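Local coordinates for cerato-platanin-like protein (Moniliophthora perniciosa, PDB 3SUK) that is of unknown function but belongs to the secreted fungal cerato-platanins, small proteins built on a double-psi beta barrel, at residues 19-24 with 36-41; 74-79 with 100-105. One frame throughout, in Å; residues are numbered along the deposited sequence.

Contact 1 joins two parts of one long loop of the double-psi beta barrel, and contact 2 joins a helix end to a barrel strand; they come in series along the chain. Contact 1 lies in the connection between strands 4-8 and 47-50, whereas contact 2 sets the end of helix 94-101 against strand 74-83. Their centres are 24 Å apart, on opposite sides of the chain's centre, and their nearest atoms stay about 8 Å apart. Strand 74-83 links them: its beginning forms part of contact 2, while V81 and I83, further along, pack against side chains of contact 1. One strand thus runs from the helix-covered part of the barrel to the part covered by loops.

Contact 1: residues 19-24 with 36-41; sequences MNTVAC and PTFGSV
T37 O is held twice from S40: the hydroxyl OG donates to it at 2.7 Å, in the carbonyl plane and on a lone pair, and the backbone N of S40 adds a weak bond. The same N-H also reaches T37 OG1, an ST motif at the start of the 3-10 turn 38-40. The one hydrogen bond between the segments runs from M19 N to P36 O, 2.9 Å long and nearly straight at 176°, although the donor sits above the carbonyl plane. Both segments belong to the long loop region that joins strands 4-8 and 47-50 of the double-psi beta barrel, and C24 pins it through its disulfide to C61. Next to this hydrogen bond the contact is mostly apolar. M19 starts with CG anti to its backbone N (chi1 -165°), then bends at chi2 and chi3, so that its side chain crosses that of V41 at about a right angle and CE touches V41 CG2 at 3.5 Å. F38 points its ring tip at V22, with CZ 3.8 Å from CG1. T21 OG1, hydrogen-bonded to S18 O, lies 3.6 Å from F38 CZ. I83 and I47 continue this apolar layer into the barrel strands.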
# COMPACT_ATOMS: atom_id res chain seq x y z
N MET A 19 8.08 3.30 -10.84
CA MET A 19 7.15 2.18 -10.88
C MET A 19 7.79 0.95 -11.54
O MET A 19 7.34 -0.11 -11.40
CB MET A 19 5.85 2.61 -11.55
CG MET A 19 4.64 1.63 -11.34
SD MET A 19 4.16 1.45 -9.55
CE MET A 19 3.31 3.03 -9.31
N ASN A 20 8.87 1.17 -12.29
CA ASN A 20 9.64 0.11 -12.91
C ASN A 20 10.45 -0.73 -11.94
O ASN A 20 10.96 -1.74 -12.31
CB ASN A 20 10.47 0.65 -14.07
CG ASN A 20 9.61 1.09 -15.20
OD1 ASN A 20 8.64 0.45 -15.53
ND2 ASN A 20 9.92 2.22 -15.74
N THR A 21 10.51 -0.30 -10.70
CA THR A 21 11.24 -0.98 -9.63
C THR A 21 10.38 -1.98 -8.83
O THR A 21 10.89 -2.65 -7.98
CB THR A 21 11.88 -0.00 -8.58
OG1 THR A 21 10.86 0.69 -7.86
CG2 THR A 21 12.83 1.02 -9.22
N VAL A 22 9.09 -2.08 -9.15
CA VAL A 22 8.17 -2.95 -8.43
C VAL A 22 7.55 -3.97 -9.36
O VAL A 22 7.73 -3.92 -10.51
CB VAL A 22 7.05 -2.14 -7.66
CG1 VAL A 22 7.67 -1.21 -6.66
CG2 VAL A 22 6.27 -1.28 -8.66
N ALA A 23 6.82 -4.91 -8.81
CA ALA A 23 6.23 -5.97 -9.55
C ALA A 23 5.24 -5.44 -10.61
O ALA A 23 5.14 -6.02 -11.65
CB ALA A 23 5.53 -6.91 -8.62
N CYS A 24 4.53 -4.38 -10.27
CA CYS A 24 3.49 -3.79 -11.14
C CYS A 24 4.03 -2.72 -12.08
O CYS A 24 3.55 -1.66 -12.15
CB CYS A 24 2.32 -3.24 -10.31
SG CYS A 24 1.57 -4.50 -9.16
N PRO A 36 4.01 6.65 -13.48
CA PRO A 36 5.45 6.39 -13.66
C PRO A 36 6.29 6.39 -12.37
O PRO A 36 7.29 5.75 -12.28
CB PRO A 36 5.91 7.48 -14.66
CG PRO A 36 4.74 7.94 -15.33
CD PRO A 36 3.54 7.75 -14.34
N THR A 37 5.83 7.13 -11.40
CA THR A 37 6.50 7.24 -10.12
C THR A 37 5.55 6.97 -8.92
O THR A 37 4.36 7.16 -9.02
CB THR A 37 7.08 8.66 -9.88
OG1 THR A 37 6.02 9.59 -9.85
CG2 THR A 37 8.13 9.06 -10.92
N PHE A 38 6.15 6.61 -7.80
CA PHE A 38 5.39 6.32 -6.60
C PHE A 38 4.55 7.56 -6.25
O PHE A 38 3.39 7.45 -5.95
CB PHE A 38 6.31 5.99 -5.42
CG PHE A 38 7.07 4.70 -5.55
CD1 PHE A 38 6.75 3.77 -6.51
CD2 PHE A 38 8.09 4.44 -4.69
CE1 PHE A 38 7.45 2.61 -6.57
CE2 PHE A 38 8.78 3.30 -4.75
CZ PHE A 38 8.48 2.38 -5.70
N GLY A 39 5.14 8.74 -6.36
CA GLY A 39 4.47 9.97 -5.99
C GLY A 39 3.26 10.32 -6.87
O GLY A 39 2.41 11.03 -6.48
N SER A 40 3.25 9.83 -8.08
CA SER A 40 2.11 9.98 -8.97
C SER A 40 0.85 9.14 -8.66
O SER A 40 -0.20 9.40 -9.16
CB SER A 40 2.54 9.78 -10.44
OG SER A 40 2.73 8.43 -10.76
N VAL A 41 0.99 8.09 -7.86
CA VAL A 41 -0.17 7.34 -7.49
C VAL A 41 -1.07 8.31 -6.69
O VAL A 41 -0.61 8.97 -5.83
CB VAL A 41 0.25 6.14 -6.64
CG1 VAL A 41 -0.99 5.36 -6.26
CG2 VAL A 41 1.25 5.23 -7.44

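Contact 2: residues 74-79 with 100-105; sequences VTRSIN and LTNGNA
A Schellman motif ends helix 94-101 where it lies against strand 74-83 of the double-psi barrel, and N102 is its residue of positive phi (56°). From this turn the N102 side chain leaves with CG anti to the backbone N and lies across the end of R76. The arginine chain, extended from CG to NE, crosses it obliquely, and N102 CB settles over the centre of one guanidinium face, 3.5 Å from R76 CZ. The N102 amide, 5° from parallel, is stacked offset toward R76 NH2, while V74 CB covers the opposite face toward its rim. Two waters bridge the segments. The O of water 1 accepts from R76 NH1 at 2.9 Å and lies 2.9 Å from L100 O, to which it can donate; the O of water 2 accepts from R76 NE at 2.8 Å and donates to N102 OD1 at 3.0 Å. R76 NH1 also hydrogen-bonds to F71 O of strand 64-71. Deeper in, L100 sends CD1 to within 3.4 Å of R76 O and 4.2 Å of I78 CG1, and its side chain also packs on I67, F69 and V113. Beyond the helix end, N104 ND2 donates to T101 O at 3.0 Å, and N104 N to T101 OG1 in an ST motif. No direct hydrogen bond joins the two segments: the arginine is met by a parallel amide, a strand carbonyl and bridging water, and its positive charge, close to the carbonyl end of a helix, is probably stabilised by the helix dipole.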
# COMPACT_ATOMS: atom_id res chain seq x y z
N VAL A 74 -8.81 4.73 19.46
CA VAL A 74 -9.24 5.45 18.26
C VAL A 74 -9.02 4.52 17.06
O VAL A 74 -7.95 3.99 16.90
CB VAL A 74 -8.42 6.76 18.05
CG1 VAL A 74 -8.92 7.52 16.83
CG2 VAL A 74 -8.59 7.64 19.25
N THR A 75 -10.02 4.36 16.23
CA THR A 75 -9.91 3.61 15.00
C THR A 75 -9.63 4.58 13.86
O THR A 75 -10.31 5.53 13.67
CB THR A 75 -11.18 2.78 14.71
OG1 THR A 75 -11.40 1.88 15.79
CG2 THR A 75 -11.06 1.98 13.42
N ARG A 76 -8.57 4.27 13.14
CA ARG A 76 -8.06 5.08 12.05
C ARG A 76 -8.02 4.23 10.78
O ARG A 76 -7.63 3.12 10.81
CB ARG A 76 -6.66 5.63 12.40
CG ARG A 76 -6.66 6.41 13.70
CD ARG A 76 -5.28 7.02 14.03
NE ARG A 76 -5.31 7.83 15.24
CZ ARG A 76 -5.25 7.35 16.47
NH1 ARG A 76 -5.12 6.06 16.71
NH2 ARG A 76 -5.32 8.19 17.44
N SER A 77 -8.42 4.83 9.68
CA SER A 77 -8.50 4.16 8.38
C SER A 77 -7.93 5.06 7.28
O SER A 77 -8.16 6.22 7.28
CB SER A 77 -9.92 3.78 7.95
OG SER A 77 -10.64 3.02 8.91
N ILE A 78 -7.26 4.42 6.33
CA ILE A 78 -6.76 5.04 5.12
C ILE A 78 -7.11 4.17 3.93
O ILE A 78 -7.35 3.00 4.07
CB ILE A 78 -5.21 5.26 5.14
CG1 ILE A 78 -4.49 3.91 5.25
CG2 ILE A 78 -4.82 6.20 6.25
CD1 ILE A 78 -2.97 4.00 5.06
N ASN A 79 -7.15 4.81 2.78
CA ASN A 79 -7.23 4.14 1.52
C ASN A 79 -5.86 4.09 0.84
O ASN A 79 -5.15 5.04 0.79
CB ASN A 79 -8.25 4.83 0.61
CG ASN A 79 -9.66 4.88 1.20
OD1 ASN A 79 -10.07 4.03 1.92
ND2 ASN A 79 -10.33 5.94 0.93
N LEU A 100 -1.87 5.67 10.03
CA LEU A 100 -2.70 4.59 10.52
C LEU A 100 -2.61 4.45 12.00
O LEU A 100 -3.50 3.95 12.60
CB LEU A 100 -2.32 3.29 9.83
CG LEU A 100 -3.29 2.15 9.84
CD1 LEU A 100 -4.65 2.54 9.26
CD2 LEU A 100 -2.72 1.05 9.02
N THR A 101 -1.48 4.84 12.59
CA THR A 101 -1.16 4.57 13.97
C THR A 101 -0.91 5.83 14.83
O THR A 101 -0.44 5.70 15.90
CB THR A 101 0.10 3.66 14.10
OG1 THR A 101 1.22 4.34 13.54
CG2 THR A 101 -0.06 2.36 13.42
N ASN A 102 -1.31 7.00 14.34
CA ASN A 102 -1.06 8.28 14.99
C ASN A 102 0.42 8.52 15.26
O ASN A 102 0.76 9.00 16.27
CB ASN A 102 -1.90 8.45 16.29
CG ASN A 102 -1.95 9.87 16.78
OD1 ASN A 102 -2.13 10.79 16.04
ND2 ASN A 102 -1.86 10.02 18.07
N GLY A 103 1.27 8.17 14.29
CA GLY A 103 2.69 8.40 14.42
C GLY A 103 3.49 7.40 15.20
O GLY A 103 4.44 7.79 15.84
N ASN A 104 3.07 6.14 15.19
CA ASN A 104 3.69 5.07 15.91
C ASN A 104 4.26 3.91 15.07
O ASN A 104 4.40 2.82 15.51
CB ASN A 104 2.72 4.56 17.00
CG ASN A 104 2.56 5.55 18.13
OD1 ASN A 104 3.33 5.56 19.06
ND2 ASN A 104 1.54 6.34 18.04
N ALA A 105 4.56 4.22 13.81
CA ALA A 105 5.00 3.17 12.89
C ALA A 105 6.28 2.49 13.29
O ALA A 105 6.35 1.30 13.36
CB ALA A 105 5.16 3.76 11.49
O HOH W 1 -5.07 3.77 14.99
O HOH W 2 -4.58 10.35 14.35